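Local structure of citrate synthase (2IBP) at residues V117-G121 and Y234-A238; D126-L130 and E142-L146; D197-R202 and D308-F313; A323-E327 and F347-I351. The protein probably catalyses the condensation of oxaloacetate with acetyl-CoA and water to give citrate and CoA, feeding the tricarboxylic acid cycle. Residues are numbered along the deposited sequence.

Interaction 1: V117-G121 and Y234-A238; sequences VAAEG and YSSVA
Two helices can come very close where one of them offers a glycine, and this contact is a worked case. Both segments are regular alpha-helix, running almost exactly antiparallel (178°) with their axes 8.4 Å apart. The register sets Gly121 opposite Tyr234 (CA to CA 5.2 Å) and Val117 opposite Ala238 (5.8 Å). Tyr234 leads the second segment. With chi1 m, its ring lies against the partner helix, and Gly121 CA sits 3.3 Å from the ring centroid, only 16° off the normal, in a CH-pi contact. A CB at Gly121 would clash with Tyr234 CB, at 2.5 Å. The CG of Glu120 reaches Tyr234 CE1 at 3.6 Å, while Tyr234 OH is hydrogen-bonded to Asp124. Ser235 turns away, its OG hydrogen-bonded to Asp232 and to Glu114 of the second subunit. Val237, chi1 t, brings CG1 to 4.2 Å from CG1 of Val117, also t. Ala238 CB closes the row 4.1 Å from that same Val117 CG1, which also lies 3.2 Å from Tyr234 O. No hydrogen bond joins the segments. Buried antiparallel helix pairing of this kind, bordering the second subunit, fits the predominantly helical fold of the citrate synthase dimer.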
loop_
_atom_site.group_PDB
_atom_site.type_symbol
_atom_site.label_atom_id
_atom_site.label_comp_id
_atom_site.label_asym_id
_atom_site.label_seq_id
_atom_site.Cartn_x
_atom_site.Cartn_y
_atom_site.Cartn_z
ATOM N N VAL A 117 2.059 -8.419 9.634
ATOM C CA VAL A 117 2.546 -7.086 9.972
ATOM C C VAL A 117 1.379 -6.209 10.442
ATOM O O VAL A 117 1.465 -5.524 11.464
ATOM C CB VAL A 117 3.266 -6.460 8.798
ATOM C CG1 VAL A 117 3.469 -4.977 9.033
ATOM C CG2 VAL A 117 4.581 -7.188 8.563
ATOM N N ALA A 118 0.251 -6.293 9.751
ATOM C CA ALA A 118 -0.935 -5.541 10.172
ATOM C C ALA A 118 -1.380 -6.014 11.560
ATOM O O ALA A 118 -1.715 -5.208 12.435
ATOM C CB ALA A 118 -2.085 -5.735 9.178
ATOM N N ALA A 119 -1.416 -7.327 11.757
ATOM C CA ALA A 119 -1.832 -7.900 13.034
ATOM C C ALA A 119 -0.942 -7.457 14.174
ATOM O O ALA A 119 -1.440 -7.106 15.240
ATOM C CB ALA A 119 -1.865 -9.415 12.975
ATOM N N GLU A 120 0.368 -7.474 13.958
ATOM C CA GLU A 120 1.301 -7.057 15.005
ATOM C C GLU A 120 1.108 -5.581 15.342
ATOM O O GLU A 120 1.129 -5.187 16.514
ATOM C CB GLU A 120 2.740 -7.348 14.593
ATOM C CG GLU A 120 3.789 -7.068 15.659
ATOM C CD GLU A 120 3.838 -8.076 16.808
ATOM O OE1 GLU A 120 3.222 -9.170 16.737
ATOM O OE2 GLU A 120 4.565 -7.774 17.790
ATOM N N GLY A 121 0.835 -4.762 14.338
ATOM C CA GLY A 121 0.628 -3.341 14.591
ATOM C C GLY A 121 -0.654 -3.075 15.364
ATOM O O GLY A 121 -0.771 -2.076 16.108
ATOM N N TYR A 234 3.283 0.210 10.829
ATOM C CA TYR A 234 3.026 -1.172 10.481
ATOM C C TYR A 234 2.224 -1.223 9.181
ATOM O O TYR A 234 2.524 -2.008 8.293
ATOM C CB TYR A 234 2.281 -1.878 11.594
ATOM C CG TYR A 234 3.116 -2.239 12.806
ATOM C CD1 TYR A 234 3.621 -3.522 12.951
ATOM C CD2 TYR A 234 3.300 -1.344 13.844
ATOM C CE1 TYR A 234 4.315 -3.907 14.077
ATOM C CE2 TYR A 234 4.036 -1.710 14.975
ATOM C CZ TYR A 234 4.523 -2.998 15.087
ATOM O OH TYR A 234 5.229 -3.415 16.211
ATOM N N SER A 235 1.176 -0.424 9.089
ATOM C CA SER A 235 0.359 -0.408 7.876
ATOM C C SER A 235 1.173 0.014 6.650
ATOM O O SER A 235 1.018 -0.538 5.553
ATOM C CB SER A 235 -0.849 0.505 8.078
ATOM O OG SER A 235 -1.680 -0.080 9.064
ATOM N N SER A 236 2.084 0.965 6.839
ATOM C CA SER A 236 2.946 1.406 5.743
ATOM C C SER A 236 3.849 0.251 5.263
ATOM O O SER A 236 4.044 0.040 4.060
ATOM C CB SER A 236 3.768 2.601 6.177
ATOM O OG SER A 236 2.909 3.702 6.481
ATOM N N VAL A 237 4.375 -0.509 6.213
ATOM C CA VAL A 237 5.205 -1.654 5.872
ATOM C C VAL A 237 4.370 -2.753 5.206
ATOM O O VAL A 237 4.807 -3.342 4.209
ATOM C CB VAL A 237 6.012 -2.169 7.078
ATOM C CG1 VAL A 237 6.660 -3.525 6.757
ATOM C CG2 VAL A 237 7.063 -1.149 7.444
ATOM N N ALA A 238 3.154 -2.978 5.696
ATOM C CA ALA A 238 2.275 -3.978 5.089
ATOM C C ALA A 238 2.033 -3.610 3.614
ATOM O O ALA A 238 2.087 -4.477 2.740
ATOM C CB ALA A 238 0.959 -4.084 5.852
#

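Interaction 2: D126-L130 and E142-L146; sequences DNQKL and EEKEL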
loop_
_atom_site.group_PDB
_atom_site.type_symbol
_atom_site.label_atom_id
_atom_site.label_comp_id
_atom_site.label_asym_id
_atom_site.label_seq_id
_atom_site.Cartn_x
_atom_site.Cartn_y
_atom_site.Cartn_z
ATOM N N ASP A 126 2.730 0.991 21.644
ATOM C CA ASP A 126 3.412 2.172 21.137
ATOM C C ASP A 126 2.711 2.665 19.889
ATOM O O ASP A 126 2.540 3.848 19.679
ATOM C CB ASP A 126 4.864 1.851 20.795
ATOM C CG ASP A 126 5.716 1.600 22.025
ATOM O OD1 ASP A 126 5.420 2.183 23.092
ATOM O OD2 ASP A 126 6.710 0.854 21.905
ATOM N N ASN A 127 2.407 1.736 18.997
ATOM C CA ASN A 127 1.742 2.087 17.773
ATOM C C ASN A 127 0.414 2.772 18.100
ATOM O O ASN A 127 0.077 3.778 17.492
ATOM C CB ASN A 127 1.498 0.836 16.926
ATOM C CG ASN A 127 1.263 1.154 15.456
ATOM O OD1 ASN A 127 1.953 1.993 14.880
ATOM N ND2 ASN A 127 0.406 0.353 14.807
ATOM N N GLN A 128 -0.367 2.178 19.003
ATOM C CA GLN A 128 -1.657 2.776 19.399
ATOM C C GLN A 128 -1.478 4.216 19.892
ATOM O O GLN A 128 -2.225 5.119 19.525
ATOM C CB GLN A 128 -2.356 1.946 20.472
ATOM C CG GLN A 128 -2.513 0.459 20.136
ATOM C CD GLN A 128 -2.921 0.184 18.695
ATOM O OE1 GLN A 128 -3.989 0.598 18.238
ATOM N NE2 GLN A 128 -2.094 -0.585 17.994
ATOM N N LYS A 129 -0.453 4.419 20.702
ATOM C CA LYS A 129 -0.166 5.729 21.257
ATOM C C LYS A 129 0.212 6.710 20.154
ATOM O O LYS A 129 -0.215 7.857 20.160
ATOM C CB LYS A 129 0.947 5.625 22.304
ATOM C CG LYS A 129 1.179 6.886 23.096
ATOM C CD LYS A 129 2.181 6.644 24.220
ATOM C CE LYS A 129 2.330 7.876 25.113
ATOM N NZ LYS A 129 2.873 9.054 24.380
ATOM N N LEU A 130 0.990 6.245 19.182
ATOM C CA LEU A 130 1.388 7.106 18.085
ATOM C C LEU A 130 0.197 7.439 17.212
ATOM O O LEU A 130 0.049 8.577 16.772
ATOM C CB LEU A 130 2.534 6.496 17.273
ATOM C CG LEU A 130 3.096 7.386 16.160
ATOM C CD1 LEU A 130 3.520 8.768 16.636
ATOM C CD2 LEU A 130 4.254 6.683 15.459
ATOM N N GLU A 142 8.193 13.314 21.756
ATOM C CA GLU A 142 7.656 12.082 22.312
ATOM C C GLU A 142 7.185 11.137 21.218
ATOM O O GLU A 142 7.389 9.928 21.311
ATOM C CB GLU A 142 6.489 12.349 23.262
ATOM C CG GLU A 142 6.880 12.915 24.619
ATOM C CD GLU A 142 5.707 12.959 25.588
ATOM O OE1 GLU A 142 4.897 12.001 25.602
ATOM O OE2 GLU A 142 5.615 13.936 26.365
ATOM N N GLU A 143 6.516 11.698 20.211
ATOM C CA GLU A 143 5.972 10.896 19.127
ATOM C C GLU A 143 7.084 10.322 18.270
ATOM O O GLU A 143 6.983 9.179 17.814
ATOM C CB GLU A 143 4.997 11.699 18.276
ATOM C CG GLU A 143 3.674 11.993 18.965
ATOM C CD GLU A 143 3.793 13.021 20.088
ATOM O OE1 GLU A 143 4.589 13.982 19.947
ATOM O OE2 GLU A 143 3.072 12.872 21.096
ATOM N N LYS A 144 8.098 11.133 17.986
ATOM C CA LYS A 144 9.252 10.644 17.223
ATOM C C LYS A 144 9.922 9.494 17.962
ATOM O O LYS A 144 10.355 8.526 17.339
ATOM C CB LYS A 144 10.253 11.759 16.921
ATOM C CG LYS A 144 9.723 12.821 15.981
ATOM C CD LYS A 144 10.782 13.876 15.679
ATOM C CE LYS A 144 10.264 14.938 14.713
ATOM N NZ LYS A 144 9.136 15.735 15.280
ATOM N N GLU A 145 9.980 9.571 19.294
ATOM C CA GLU A 145 10.541 8.472 20.076
ATOM C C GLU A 145 9.714 7.203 19.868
ATOM O O GLU A 145 10.276 6.134 19.668
ATOM C CB GLU A 145 10.637 8.820 21.564
ATOM C CG GLU A 145 11.713 9.846 21.914
ATOM C CD GLU A 145 13.147 9.338 21.722
ATOM O OE1 GLU A 145 13.348 8.192 21.261
ATOM O OE2 GLU A 145 14.086 10.098 22.049
ATOM N N LEU A 146 8.384 7.332 19.870
ATOM C CA LEU A 146 7.501 6.189 19.618
ATOM C C LEU A 146 7.766 5.633 18.222
ATOM O O LEU A 146 7.871 4.414 18.037
ATOM C CB LEU A 146 6.017 6.585 19.705
ATOM C CG LEU A 146 5.508 6.978 21.095
ATOM C CD1 LEU A 146 4.087 7.539 21.062
ATOM C CD2 LEU A 146 5.598 5.776 22.004
HETATM O O HOH W 1 2.332 10.893 22.495
#
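This is a partly buried contact between the helices of a hairpin, 125-135 and the start of the long helix 141-169, well out from the centre of the chain. The two short segments run roughly antiparallel, crossing at -144° with axes 9.7 Å apart. Leu146 is the most extensively covered residue of the contact: its CD1 packs 3.6 Å from Lys129 CG and 4.2 Å from Leu130 CB. Its CD2 also lies 3.8 Å from Asp126 OD1. In such a helical hairpin, two consecutive antiparallel helices share a short connection; here the leucines pack between them, with Lys129 and Glu142 at the exposed edge. Toward the connection, Leu130 CD1 meets Glu143 CB at 3.7 Å. At the exposed side, Lys129 NZ makes a long salt bridge to Glu142 OE1 (3.8 Å) and donates to a water 2.7 Å away, which in turn donates to Glu143 OE2 at 2.5 Å. Glu143 is further held by Arg138 and Lys140 N, and Asp126 pairs with Arg149 and Lys153 of helix 141-169.

Interaction 3: D197-R202 and D308-F313; sequences DPLASR and DYVAKF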
loop_
_atom_site.group_PDB
_atom_site.type_symbol
_atom_site.label_atom_id
_atom_site.label_comp_id
_atom_site.label_asym_id
_atom_site.label_seq_id
_atom_site.Cartn_x
_atom_site.Cartn_y
_atom_site.Cartn_z
ATOM N N ASP A 197 25.585 -22.770 10.659
ATOM C CA ASP A 197 27.011 -22.737 10.397
ATOM C C ASP A 197 27.345 -21.252 10.232
ATOM O O ASP A 197 26.564 -20.477 9.662
ATOM C CB ASP A 197 27.325 -23.493 9.103
ATOM C CG ASP A 197 28.808 -23.629 8.846
ATOM O OD1 ASP A 197 29.471 -22.607 8.570
ATOM O OD2 ASP A 197 29.299 -24.779 8.833
ATOM N N PRO A 198 28.470 -20.824 10.797
ATOM C CA PRO A 198 28.914 -19.437 10.691
ATOM C C PRO A 198 28.882 -18.864 9.276
ATOM O O PRO A 198 28.573 -17.687 9.092
ATOM C CB PRO A 198 30.365 -19.494 11.174
ATOM C CG PRO A 198 30.456 -20.719 12.004
ATOM C CD PRO A 198 29.361 -21.644 11.635
ATOM N N LEU A 199 29.268 -19.663 8.295
ATOM C CA LEU A 199 29.290 -19.216 6.919
ATOM C C LEU A 199 27.863 -18.938 6.396
ATOM O O LEU A 199 27.644 -17.950 5.695
ATOM C CB LEU A 199 30.002 -20.256 6.065
ATOM C CG LEU A 199 30.262 -19.940 4.599
ATOM C CD1 LEU A 199 30.885 -18.575 4.402
ATOM C CD2 LEU A 199 31.151 -21.062 4.038
ATOM N N ALA A 200 26.895 -19.752 6.807
ATOM C CA ALA A 200 25.504 -19.543 6.394
ATOM C C ALA A 200 24.975 -18.255 7.039
ATOM O O ALA A 200 24.349 -17.428 6.367
ATOM C CB ALA A 200 24.634 -20.743 6.759
ATOM N N SER A 201 25.278 -18.060 8.324
ATOM C CA SER A 201 24.856 -16.837 9.028
ATOM C C SER A 201 25.464 -15.609 8.378
ATOM O O SER A 201 24.822 -14.566 8.275
ATOM C CB SER A 201 25.283 -16.870 10.498
ATOM O OG SER A 201 24.643 -17.934 11.159
ATOM N N ARG A 202 26.748 -15.689 8.049
ATOM C CA ARG A 202 27.393 -14.570 7.370
ATOM C C ARG A 202 26.678 -14.219 6.071
ATOM O O ARG A 202 26.537 -13.053 5.721
ATOM C CB ARG A 202 28.875 -14.845 7.101
ATOM C CG ARG A 202 29.560 -13.690 6.398
ATOM C CD ARG A 202 31.068 -13.792 6.424
ATOM N NE ARG A 202 31.627 -14.851 5.592
ATOM C CZ ARG A 202 32.057 -14.697 4.339
ATOM N NH1 ARG A 202 31.896 -13.549 3.678
ATOM N NH2 ARG A 202 32.616 -15.719 3.717
ATOM N N ASP A 308 32.763 -18.510 -1.467
ATOM C CA ASP A 308 33.127 -19.075 -0.167
ATOM C C ASP A 308 32.163 -20.153 0.273
ATOM O O ASP A 308 32.566 -21.185 0.792
ATOM C CB ASP A 308 33.184 -18.001 0.907
ATOM C CG ASP A 308 34.308 -17.019 0.693
ATOM O OD1 ASP A 308 35.231 -17.330 -0.093
ATOM O OD2 ASP A 308 34.262 -15.933 1.310
ATOM N N TYR A 309 30.873 -19.917 0.063
ATOM C CA TYR A 309 29.869 -20.860 0.480
ATOM C C TYR A 309 30.024 -22.199 -0.241
ATOM O O TYR A 309 30.020 -23.271 0.388
ATOM C CB TYR A 309 28.464 -20.275 0.253
ATOM C CG TYR A 309 27.390 -21.163 0.820
ATOM C CD1 TYR A 309 26.938 -20.995 2.125
ATOM C CD2 TYR A 309 26.922 -22.243 0.101
ATOM C CE1 TYR A 309 25.993 -21.835 2.663
ATOM C CE2 TYR A 309 25.965 -23.083 0.621
ATOM C CZ TYR A 309 25.511 -22.886 1.909
ATOM O OH TYR A 309 24.565 -23.726 2.442
ATOM N N VAL A 310 30.177 -22.155 -1.560
ATOM C CA VAL A 310 30.288 -23.401 -2.307
ATOM C C VAL A 310 31.658 -24.046 -2.116
ATOM O O VAL A 310 31.777 -25.266 -2.243
ATOM C CB VAL A 310 29.917 -23.242 -3.794
ATOM C CG1 VAL A 310 28.487 -22.731 -3.920
ATOM C CG2 VAL A 310 30.890 -22.337 -4.500
ATOM N N ALA A 311 32.673 -23.259 -1.775
ATOM C CA ALA A 311 33.998 -23.827 -1.491
ATOM C C ALA A 311 33.860 -24.725 -0.253
ATOM O O ALA A 311 34.443 -25.811 -0.195
ATOM C CB ALA A 311 35.014 -22.743 -1.257
ATOM N N LYS A 312 33.050 -24.297 0.718
ATOM C CA LYS A 312 32.851 -25.079 1.928
ATOM C C LYS A 312 31.840 -26.203 1.790
ATOM O O LYS A 312 32.122 -27.335 2.174
ATOM C CB LYS A 312 32.441 -24.191 3.101
ATOM C CG LYS A 312 32.283 -24.970 4.404
ATOM C CD LYS A 312 31.936 -24.059 5.562
ATOM C CE LYS A 312 32.040 -24.778 6.902
ATOM N NZ LYS A 312 31.177 -25.980 7.006
ATOM N N PHE A 313 30.662 -25.896 1.258
ATOM C CA PHE A 313 29.576 -26.859 1.204
ATOM C C PHE A 313 29.407 -27.568 -0.128
ATOM O O PHE A 313 28.554 -28.442 -0.257
ATOM C CB PHE A 313 28.264 -26.185 1.572
ATOM C CG PHE A 313 28.252 -25.636 2.960
ATOM C CD1 PHE A 313 28.156 -26.494 4.042
ATOM C CD2 PHE A 313 28.355 -24.272 3.192
ATOM C CE1 PHE A 313 28.170 -26.003 5.337
ATOM C CE2 PHE A 313 28.347 -23.776 4.488
ATOM C CZ PHE A 313 28.266 -24.644 5.556
HETATM O O HOH W 2 33.203 -13.194 1.169
#
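Two salt bridges hold the ends of this contact, both also hydrogen bonds: Lys312 NZ donates to Asp197 OD2 at 2.9 Å, and Arg202 NH2 donates to Asp308 OD2 at 2.9 Å. A water reinforces the second, accepting from Arg202 NH1 and donating to Asp308 OD2, each at 2.9 Å. Asp197 does double duty, for its OD1 takes the Leu199 N bond (3.0 Å) and N-caps helix 198-210. Between the charged pairs, Leu199 enters as a knob into the hole formed by Asp308, Tyr309, Lys312 and Phe313; its CD2 is 3.5 Å from Lys312 CD and 3.9 Å from Phe313 CE2. Further in, Ala200 CA meets the edge of the Tyr309 ring at CE1, 4.4 Å away. The segments cross at -159° with axes 10.4 Å apart. Near one end of this surface helix pair a magnesium ion lies about 4 Å from the side chain of Asp308, too far for direct coordination here; Asp308 and Glu304 belong to a magnesium site seen in this protein.

Interaction 4: A323-E327 and F347-I351; sequences ASAIE and FWSGI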
loop_
_atom_site.group_PDB
_atom_site.type_symbol
_atom_site.label_atom_id
_atom_site.label_comp_id
_atom_site.label_asym_id
_atom_site.label_seq_id
_atom_site.Cartn_x
_atom_site.Cartn_y
_atom_site.Cartn_z
ATOM N N ALA A 323 26.633 -20.118 -13.218
ATOM C CA ALA A 323 26.593 -18.671 -13.112
ATOM C C ALA A 323 27.947 -18.040 -13.427
ATOM O O ALA A 323 28.038 -17.051 -14.157
ATOM C CB ALA A 323 26.120 -18.248 -11.734
ATOM N N SER A 324 29.028 -18.620 -12.909
ATOM C CA SER A 324 30.374 -18.108 -13.180
ATOM C C SER A 324 30.746 -18.145 -14.671
ATOM O O SER A 324 31.311 -17.193 -15.207
ATOM C CB SER A 324 31.411 -18.895 -12.385
ATOM O OG SER A 324 31.284 -18.628 -11.004
ATOM N N ALA A 325 30.390 -19.238 -15.333
ATOM C CA ALA A 325 30.667 -19.396 -16.760
ATOM C C ALA A 325 29.941 -18.331 -17.571
ATOM O O ALA A 325 30.510 -17.711 -18.465
ATOM C CB ALA A 325 30.264 -20.788 -17.212
ATOM N N ILE A 326 28.677 -18.118 -17.230
ATOM C CA ILE A 326 27.873 -17.121 -17.892
ATOM C C ILE A 326 28.429 -15.736 -17.622
ATOM O O ILE A 326 28.572 -14.921 -18.533
ATOM C CB ILE A 326 26.425 -17.222 -17.434
ATOM C CG1 ILE A 326 25.815 -18.529 -17.964
ATOM C CG2 ILE A 326 25.603 -16.005 -17.909
ATOM C CD1 ILE A 326 24.442 -18.820 -17.443
ATOM N N GLU A 327 28.762 -15.472 -16.363
ATOM C CA GLU A 327 29.323 -14.180 -16.005
ATOM C C GLU A 327 30.575 -13.862 -16.820
ATOM O O GLU A 327 30.707 -12.770 -17.358
ATOM C CB GLU A 327 29.674 -14.132 -14.513
ATOM C CG GLU A 327 30.113 -12.757 -14.075
ATOM C CD GLU A 327 31.266 -12.786 -13.105
ATOM O OE1 GLU A 327 32.149 -13.658 -13.248
ATOM O OE2 GLU A 327 31.355 -11.863 -12.276
ATOM N N PHE A 347 21.706 -11.923 -10.115
ATOM C CA PHE A 347 22.439 -12.923 -10.876
ATOM C C PHE A 347 23.026 -13.986 -9.958
ATOM O O PHE A 347 23.167 -15.156 -10.359
ATOM C CB PHE A 347 23.550 -12.224 -11.655
ATOM C CG PHE A 347 24.293 -13.108 -12.610
ATOM C CD1 PHE A 347 23.923 -13.173 -13.940
ATOM C CD2 PHE A 347 25.409 -13.810 -12.201
ATOM C CE1 PHE A 347 24.629 -13.950 -14.818
ATOM C CE2 PHE A 347 26.101 -14.592 -13.079
ATOM C CZ PHE A 347 25.713 -14.652 -14.390
ATOM N N TRP A 348 23.320 -13.597 -8.719
ATOM C CA TRP A 348 24.011 -14.453 -7.781
ATOM C C TRP A 348 23.258 -14.829 -6.523
ATOM O O TRP A 348 23.480 -15.898 -5.983
ATOM C CB TRP A 348 25.274 -13.739 -7.260
ATOM C CG TRP A 348 26.305 -13.471 -8.271
ATOM C CD1 TRP A 348 26.576 -12.289 -8.870
ATOM C CD2 TRP A 348 27.176 -14.439 -8.870
ATOM N NE1 TRP A 348 27.598 -12.440 -9.774
ATOM C CE2 TRP A 348 27.978 -13.755 -9.804
ATOM C CE3 TRP A 348 27.380 -15.808 -8.678
ATOM C CZ2 TRP A 348 28.959 -14.395 -10.557
ATOM C CZ3 TRP A 348 28.342 -16.442 -9.435
ATOM C CH2 TRP A 348 29.118 -15.729 -10.362
ATOM N N SER A 349 22.405 -13.922 -6.031
ATOM C CA SER A 349 21.866 -14.051 -4.676
ATOM C C SER A 349 20.961 -15.218 -4.322
ATOM O O SER A 349 20.841 -15.543 -3.147
ATOM C CB SER A 349 21.189 -12.756 -4.254
ATOM O OG SER A 349 19.970 -12.608 -4.928
ATOM N N GLY A 350 20.376 -15.889 -5.315
ATOM C CA GLY A 350 19.530 -17.042 -5.042
ATOM C C GLY A 350 20.293 -18.331 -4.831
ATOM O O GLY A 350 19.767 -19.290 -4.268
ATOM N N ILE A 351 21.566 -18.334 -5.212
ATOM C CA ILE A 351 22.368 -19.557 -5.153
ATOM C C ILE A 351 22.589 -20.063 -3.732
ATOM O O ILE A 351 22.255 -21.205 -3.397
ATOM C CB ILE A 351 23.695 -19.367 -5.881
ATOM C CG1 ILE A 351 23.435 -19.101 -7.380
ATOM C CG2 ILE A 351 24.596 -20.590 -5.654
ATOM C CD1 ILE A 351 24.671 -18.736 -8.175
#
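Phe347 lays the edge of its ring along helix 319-332: CE2 is 3.3 Å from Ala323 O and CZ is 3.8 Å from Ile326 CG2, both near the ring plane, while CE2 also lies 3.9 Å from Glu327 CB. Ala323 illustrates how a small residue can serve several larger ones, since its CB touches Phe347 CE2 at 3.9 Å, Trp348 CZ3 at 3.7 Å and Ile351 CD1 at 3.9 Å. Trp348 starts sideways, yet its ring swings in, meeting Glu327 CD through CZ2 (3.8 Å) and Ser324 OG through CH2 (3.7 Å) at the ring edge. No hydrogen bond crosses between the segments; the polar groups are met around them. Tyr295 OH bonds to both Trp348 NE1 and the carboxylate of Glu327, which also pairs with Lys303, and Ser324 OG bonds to Phe320 O. Helix 252-263 packs against both segments, Tyr260 touching Ala323 and Ile326 and hydrogen-bonding Phe347 O. The contact thus packs the residues immediately after Asp346, predicted to be catalytic, against helix 319-332, next to the probable active site of this citrate synthase fold.

How the interactions relate
From the N terminus, interaction 1 opens first, on helix 109-123, and closes its long loop only at helix 233-244. Interaction 2 is nested inside that loop and joins neighbouring helices; the two touch where Gly121 O probably accepts a hydrogen bond from Asn127 ND2, and both reach the second subunit. Interaction 3 opens within the same loop, on helix 198-210, but closes beyond it, at 308-313, so it crosses interaction 1. Interaction 4 follows in series, a short loop from helix 319-332 to residues 347-351. Its centre is about 16 Å from that of interaction 3, whereas that of interaction 1 lies about 34 Å away on the opposite side of the chain's centre.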